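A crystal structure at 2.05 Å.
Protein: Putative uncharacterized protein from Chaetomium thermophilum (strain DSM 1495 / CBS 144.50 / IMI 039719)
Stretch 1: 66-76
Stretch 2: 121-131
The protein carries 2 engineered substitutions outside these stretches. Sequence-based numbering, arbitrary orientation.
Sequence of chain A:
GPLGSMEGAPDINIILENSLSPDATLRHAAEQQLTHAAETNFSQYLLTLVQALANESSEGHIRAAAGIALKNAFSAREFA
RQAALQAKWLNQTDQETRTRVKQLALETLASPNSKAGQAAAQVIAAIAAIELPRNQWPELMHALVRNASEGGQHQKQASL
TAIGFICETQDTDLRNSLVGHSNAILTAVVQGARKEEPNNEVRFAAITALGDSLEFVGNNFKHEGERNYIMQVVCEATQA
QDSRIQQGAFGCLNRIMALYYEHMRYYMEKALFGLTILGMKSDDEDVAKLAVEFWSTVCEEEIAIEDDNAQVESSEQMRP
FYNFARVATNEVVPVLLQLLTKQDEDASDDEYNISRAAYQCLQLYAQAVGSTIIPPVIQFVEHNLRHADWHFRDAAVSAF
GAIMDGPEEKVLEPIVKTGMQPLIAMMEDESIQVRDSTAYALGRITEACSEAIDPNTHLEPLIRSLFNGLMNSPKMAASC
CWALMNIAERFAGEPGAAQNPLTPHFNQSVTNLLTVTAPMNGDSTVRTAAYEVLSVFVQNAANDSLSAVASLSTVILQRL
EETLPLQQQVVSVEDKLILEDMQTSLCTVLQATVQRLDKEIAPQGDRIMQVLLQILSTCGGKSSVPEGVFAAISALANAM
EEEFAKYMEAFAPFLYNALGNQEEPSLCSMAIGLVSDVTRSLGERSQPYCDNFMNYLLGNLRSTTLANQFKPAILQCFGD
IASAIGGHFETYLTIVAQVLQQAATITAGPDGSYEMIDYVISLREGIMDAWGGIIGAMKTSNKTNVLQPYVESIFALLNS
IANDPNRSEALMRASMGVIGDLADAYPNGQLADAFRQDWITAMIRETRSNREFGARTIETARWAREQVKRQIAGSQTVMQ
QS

Stretch 1, residues 66-76: AGIALKNAFSA
Stretch 2 (121-131) AQVIAAIAAIE

Two helices, 49 or more residues apart in sequence where they touch, run side by side in nearly the same direction: their axes diverge by 11° and approach to 8.7 Å. Stretch 2 is helical throughout, with phi/psi near -62/-43 from A121 to A128, then A129 -62/-26, I130 -90/-45 and E131 -90/-34. In stretch 1, A66 to K71 continue a helix begun earlier in the chain (about -62/-43); N72 (-73/-9), A73 (-75/-20), F74 (-147/34), S75 (-155/151) and A76 (-161/161) follow. The register sets K71 CA 4.9 Å from V123 CA, and S75 CA 6.3 Å from A126 CA. The two sides together bury 436 Å²; no direct hydrogen bond crosses, and the contacts are van der Waals.

G67 O lies 3.3 Å from V123 CG2 while accepting the helical bond from K71 N (2.9 Å). I68 (m, m) starts away from stretch 2, yet its CD1 reaches Q122 NE2 at 3.2 Å, an amide already satisfied elsewhere in the structure; Q122 (m, t, chi3 57°) points toward stretch 1. L70 (t, p) brings CD2 to 3.7 Å from V123 CG1 (V123 chi1 t), a purely apolar contact.

K71 has chi1 t, chi2 -101°, chi3 m and chi4 t. Its methylenes lie against stretch 2, CG 4.0 Å from A126 CB and CE 3.4 Å from Q122 OE1, while the ammonium NZ donates to N72 OD1 at 2.8 Å.

F74 (chi1 p, chi2 87°) points toward stretch 2 and has the most surface covered by it of any residue in stretch 1. Its flat apolar ring suits aliphatic neighbours, met neither face-on nor edge-on: CE1 lies 3.5 Å from I127 CG1 and 3.8 Å from A126 CB, CD1 4.0 Å from I130 CD1; I127 and I130 are both m, t. One water donates to A126 O (2.7 Å) and weakly to F74 O (3.4 Å), linking the backbones. S75 (p) places CB 4.1 Å from A126 CB, while OG donates to K71 O at a very short 2.3 Å.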

ATOM      1  N   ALA A  66      15.951  31.398  -3.167  1.00 46.57           N
ATOM      2  CA  ALA A  66      15.108  32.422  -3.772  1.00 50.52           C
ATOM      3  C   ALA A  66      14.281  31.839  -4.910  1.00 55.36           C
ATOM      4  O   ALA A  66      13.086  32.109  -5.026  1.00 53.27           O
ATOM      5  CB  ALA A  66      15.957  33.581  -4.275  1.00 41.05           C
ATOM      6  N   GLY A  67      14.932  31.036  -5.746  1.00 53.17           N
ATOM      7  CA  GLY A  67      14.276  30.413  -6.881  1.00 51.88           C
ATOM      8  C   GLY A  67      13.203  29.429  -6.465  1.00 54.92           C
ATOM      9  O   GLY A  67      12.144  29.353  -7.086  1.00 40.35           O
ATOM     10  N   ILE A  68      13.478  28.668  -5.409  1.00 45.94           N
ATOM     11  CA  ILE A  68      12.516  27.699  -4.898  1.00 51.66           C
ATOM     12  C   ILE A  68      11.294  28.406  -4.331  1.00 52.51           C
ATOM     13  O   ILE A  68      10.157  28.014  -4.599  1.00 54.71           O
ATOM     14  CB  ILE A  68      13.128  26.798  -3.806  1.00 52.15           C
ATOM     15  CG1 ILE A  68      14.299  26.000  -4.374  1.00 53.50           C
ATOM     16  CG2 ILE A  68      12.077  25.859  -3.240  1.00 48.88           C
ATOM     17  CD1 ILE A  68      13.973  25.282  -5.657  1.00 55.35           C
ATOM     18  N   ALA A  69      11.540  29.454  -3.551  1.00 46.51           N
ATOM     19  CA  ALA A  69      10.470  30.256  -2.970  1.00 56.55           C
ATOM     20  C   ALA A  69       9.608  30.877  -4.061  1.00 62.10           C
ATOM     21  O   ALA A  69       8.383  30.919  -3.951  1.00 57.88           O
ATOM     22  CB  ALA A  69      11.047  31.339  -2.068  1.00 56.43           C
ATOM     23  N   LEU A  70      10.264  31.354  -5.113  1.00 56.15           N
ATOM     24  CA  LEU A  70       9.582  31.934  -6.265  1.00 52.92           C
ATOM     25  C   LEU A  70       8.701  30.900  -6.955  1.00 49.41           C
ATOM     26  O   LEU A  70       7.543  31.169  -7.272  1.00 47.25           O
ATOM     27  CB  LEU A  70      10.601  32.502  -7.254  1.00 45.19           C
ATOM     28  CG  LEU A  70      10.058  33.086  -8.558  1.00 45.46           C
ATOM     29  CD1 LEU A  70       9.148  34.270  -8.283  1.00 44.14           C
ATOM     30  CD2 LEU A  70      11.210  33.489  -9.471  1.00 46.70           C
ATOM     31  N   LYS A  71       9.266  29.719  -7.182  1.00 43.56           N
ATOM     32  CA  LYS A  71       8.531  28.603  -7.765  1.00 47.51           C
ATOM     33  C   LYS A  71       7.294  28.272  -6.937  1.00 58.18           C
ATOM     34  O   LYS A  71       6.207  28.065  -7.479  1.00 50.71           O
ATOM     35  CB  LYS A  71       9.436  27.370  -7.880  1.00 48.25           C
ATOM     36  CG  LYS A  71       8.769  26.140  -8.488  1.00 55.96           C
ATOM     37  CD  LYS A  71       8.341  25.135  -7.423  1.00 62.47           C
ATOM     38  CE  LYS A  71       9.527  24.616  -6.625  1.00 63.00           C
ATOM     39  NZ  LYS A  71       9.106  23.590  -5.627  1.00 58.72           N
ATOM     40  N   ASN A  72       7.470  28.232  -5.621  1.00 58.63           N
ATOM     41  CA  ASN A  72       6.387  27.884  -4.709  1.00 55.39           C
ATOM     42  C   ASN A  72       5.344  28.984  -4.565  1.00 55.69           C
ATOM     43  O   ASN A  72       4.292  28.776  -3.959  1.00 62.85           O
ATOM     44  CB  ASN A  72       6.950  27.543  -3.330  1.00 48.94           C
ATOM     45  CG  ASN A  72       7.673  26.213  -3.306  1.00 50.57           C
ATOM     46  OD1 ASN A  72       7.425  25.346  -4.143  1.00 55.94           O
ATOM     47  ND2 ASN A  72       8.566  26.042  -2.340  1.00 51.65           N
ATOM     48  N   ALA A  73       5.636  30.154  -5.120  1.00 47.80           N
ATOM     49  CA  ALA A  73       4.722  31.283  -5.014  1.00 50.75           C
ATOM     50  C   ALA A  73       3.515  31.107  -5.928  1.00 57.73           C
ATOM     51  O   ALA A  73       2.474  31.728  -5.717  1.00 55.76           O
ATOM     52  CB  ALA A  73       5.440  32.582  -5.332  1.00 49.28           C
ATOM     53  N   PHE A  74       3.654  30.254  -6.937  1.00 50.47           N
ATOM     54  CA  PHE A  74       2.553  29.988  -7.857  1.00 51.02           C
ATOM     55  C   PHE A  74       2.565  28.547  -8.362  1.00 48.33           C
ATOM     56  O   PHE A  74       2.187  28.279  -9.501  1.00 57.90           O
ATOM     57  CB  PHE A  74       2.594  30.962  -9.038  1.00 48.18           C
ATOM     58  CG  PHE A  74       3.964  31.143  -9.632  1.00 48.85           C
ATOM     59  CD1 PHE A  74       4.423  30.293 -10.622  1.00 48.39           C
ATOM     60  CD2 PHE A  74       4.787  32.172  -9.206  1.00 51.09           C
ATOM     61  CE1 PHE A  74       5.679  30.460 -11.173  1.00 56.78           C
ATOM     62  CE2 PHE A  74       6.044  32.346  -9.752  1.00 53.51           C
ATOM     63  CZ  PHE A  74       6.491  31.489 -10.739  1.00 50.20           C
ATOM     64  N   SER A  75       2.998  27.622  -7.510  1.00 47.48           N
ATOM     65  CA  SER A  75       2.959  26.203  -7.843  1.00 53.71           C
ATOM     66  C   SER A  75       2.899  25.336  -6.589  1.00 59.33           C
ATOM     67  O   SER A  75       3.387  25.727  -5.531  1.00 63.11           O
ATOM     68  CB  SER A  75       4.166  25.810  -8.696  1.00 50.55           C
ATOM     69  OG  SER A  75       5.363  25.926  -7.953  1.00 60.07           O
ATOM     70  N   ALA A  76       2.290  24.159  -6.719  1.00 59.03           N
ATOM     71  CA  ALA A  76       2.178  23.217  -5.609  1.00 58.99           C
ATOM     72  C   ALA A  76       1.876  21.809  -6.112  1.00 64.84           C
ATOM     73  O   ALA A  76       1.418  21.630  -7.237  1.00 66.88           O
ATOM     74  CB  ALA A  76       1.101  23.671  -4.632  1.00 52.13           C
ATOM     75  N   ALA A 121      15.522  26.767 -13.699  1.00 37.55           N
ATOM     76  CA  ALA A 121      14.851  25.749 -14.504  1.00 39.02           C
ATOM     77  C   ALA A 121      13.521  25.354 -13.873  1.00 38.73           C
ATOM     78  O   ALA A 121      12.527  25.153 -14.571  1.00 36.29           O
ATOM     79  CB  ALA A 121      15.742  24.527 -14.676  1.00 34.90           C
ATOM     80  N   GLN A 122      13.513  25.250 -12.546  1.00 34.37           N
ATOM     81  CA  GLN A 122      12.290  24.954 -11.806  1.00 45.56           C
ATOM     82  C   GLN A 122      11.260  26.065 -11.979  1.00 46.07           C
ATOM     83  O   GLN A 122      10.082  25.801 -12.215  1.00 41.76           O
ATOM     84  CB  GLN A 122      12.589  24.752 -10.318  1.00 41.88           C
ATOM     85  CG  GLN A 122      13.322  23.465  -9.997  1.00 50.11           C
ATOM     86  CD  GLN A 122      13.314  23.151  -8.512  1.00 55.12           C
ATOM     87  OE1 GLN A 122      12.254  23.045  -7.894  1.00 60.67           O
ATOM     88  NE2 GLN A 122      14.500  23.022  -7.928  1.00 54.54           N
ATOM     89  N   VAL A 123      11.720  27.306 -11.865  1.00 37.55           N
ATOM     90  CA  VAL A 123      10.855  28.467 -12.023  1.00 36.92           C
ATOM     91  C   VAL A 123      10.205  28.482 -13.401  1.00 39.92           C
ATOM     92  O   VAL A 123       8.991  28.657 -13.529  1.00 41.55           O
ATOM     93  CB  VAL A 123      11.636  29.783 -11.817  1.00 43.27           C
ATOM     94  CG1 VAL A 123      10.760  30.976 -12.162  1.00 36.50           C
ATOM     95  CG2 VAL A 123      12.147  29.879 -10.391  1.00 44.43           C
ATOM     96  N   ILE A 124      11.027  28.287 -14.427  1.00 41.34           N
ATOM     97  CA  ILE A 124      10.569  28.302 -15.811  1.00 33.78           C
ATOM     98  C   ILE A 124       9.522  27.220 -16.081  1.00 37.60           C
ATOM     99  O   ILE A 124       8.526  27.465 -16.765  1.00 38.63           O
ATOM    100  CB  ILE A 124      11.759  28.135 -16.774  1.00 36.26           C
ATOM    101  CG1 ILE A 124      12.550  29.442 -16.839  1.00 41.62           C
ATOM    102  CG2 ILE A 124      11.287  27.723 -18.163  1.00 33.12           C
ATOM    103  CD1 ILE A 124      13.861  29.328 -17.561  1.00 40.36           C
ATOM    104  N   ALA A 125       9.748  26.034 -15.527  1.00 39.80           N
ATOM    105  CA  ALA A 125       8.817  24.920 -15.673  1.00 38.64           C
ATOM    106  C   ALA A 125       7.467  25.252 -15.049  1.00 35.75           C
ATOM    107  O   ALA A 125       6.416  24.948 -15.617  1.00 39.02           O
ATOM    108  CB  ALA A 125       9.394  23.663 -15.041  1.00 33.74           C
ATOM    109  N   ALA A 126       7.511  25.881 -13.878  1.00 40.37           N
ATOM    110  CA  ALA A 126       6.305  26.263 -13.151  1.00 42.07           C
ATOM    111  C   ALA A 126       5.493  27.294 -13.929  1.00 51.66           C
ATOM    112  O   ALA A 126       4.265  27.204 -14.008  1.00 45.87           O
ATOM    113  CB  ALA A 126       6.665  26.804 -11.781  1.00 40.34           C
ATOM    114  N   ILE A 127       6.183  28.275 -14.502  1.00 34.90           N
ATOM    115  CA  ILE A 127       5.530  29.301 -15.304  1.00 38.18           C
ATOM    116  C   ILE A 127       4.964  28.697 -16.586  1.00 38.80           C
ATOM    117  O   ILE A 127       3.840  29.004 -16.990  1.00 40.89           O
ATOM    118  CB  ILE A 127       6.498  30.441 -15.662  1.00 40.54           C
ATOM    119  CG1 ILE A 127       6.972  31.158 -14.397  1.00 38.04           C
ATOM    120  CG2 ILE A 127       5.837  31.425 -16.614  1.00 41.74           C
ATOM    121  CD1 ILE A 127       7.934  32.295 -14.667  1.00 40.04           C
ATOM    122  N   ALA A 128       5.751  27.828 -17.213  1.00 42.88           N
ATOM    123  CA  ALA A 128       5.360  27.192 -18.466  1.00 42.11           C
ATOM    124  C   ALA A 128       4.093  26.357 -18.308  1.00 43.21           C
ATOM    125  O   ALA A 128       3.247  26.322 -19.203  1.00 38.68           O
ATOM    126  CB  ALA A 128       6.495  26.328 -18.995  1.00 35.11           C
ATOM    127  N   ALA A 129       3.969  25.688 -17.165  1.00 41.25           N
ATOM    128  CA  ALA A 129       2.811  24.848 -16.883  1.00 40.94           C
ATOM    129  C   ALA A 129       1.531  25.676 -16.872  1.00 41.99           C
ATOM    130  O   ALA A 129       0.442  25.170 -17.143  1.00 43.33           O
ATOM    131  CB  ALA A 129       2.988  24.127 -15.560  1.00 39.23           C
ATOM    132  N   ILE A 130       1.679  26.961 -16.569  1.00 38.91           N
ATOM    133  CA  ILE A 130       0.554  27.884 -16.560  1.00 42.20           C
ATOM    134  C   ILE A 130       0.334  28.534 -17.924  1.00 42.75           C
ATOM    135  O   ILE A 130      -0.797  28.613 -18.412  1.00 40.15           O
ATOM    136  CB  ILE A 130       0.756  28.995 -15.509  1.00 45.55           C
ATOM    137  CG1 ILE A 130       0.907  28.388 -14.114  1.00 48.07           C
ATOM    138  CG2 ILE A 130      -0.403  29.986 -15.550  1.00 41.57           C
ATOM    139  CD1 ILE A 130       1.360  29.389 -13.071  1.00 50.76           C
ATOM    140  N   GLU A 131       1.417  28.987 -18.547  1.00 37.52           N
ATOM    141  CA  GLU A 131       1.302  29.861 -19.711  1.00 39.68           C
ATOM    142  C   GLU A 131       1.238  29.153 -21.065  1.00 37.05           C
ATOM    143  O   GLU A 131       0.556  29.621 -21.978  1.00 38.09           O
ATOM    144  CB  GLU A 131       2.463  30.851 -19.726  1.00 36.48           C
ATOM    145  CG  GLU A 131       2.400  31.881 -18.619  1.00 43.32           C
ATOM    146  CD  GLU A 131       3.086  33.178 -18.998  1.00 47.82           C
ATOM    147  OE1 GLU A 131       3.883  33.169 -19.960  1.00 44.86           O
ATOM    148  OE2 GLU A 131       2.816  34.210 -18.345  1.00 47.28           O
TER
HETATM  149  O   HOH W   1       2.786  26.075 -11.994  1.00 47.82           O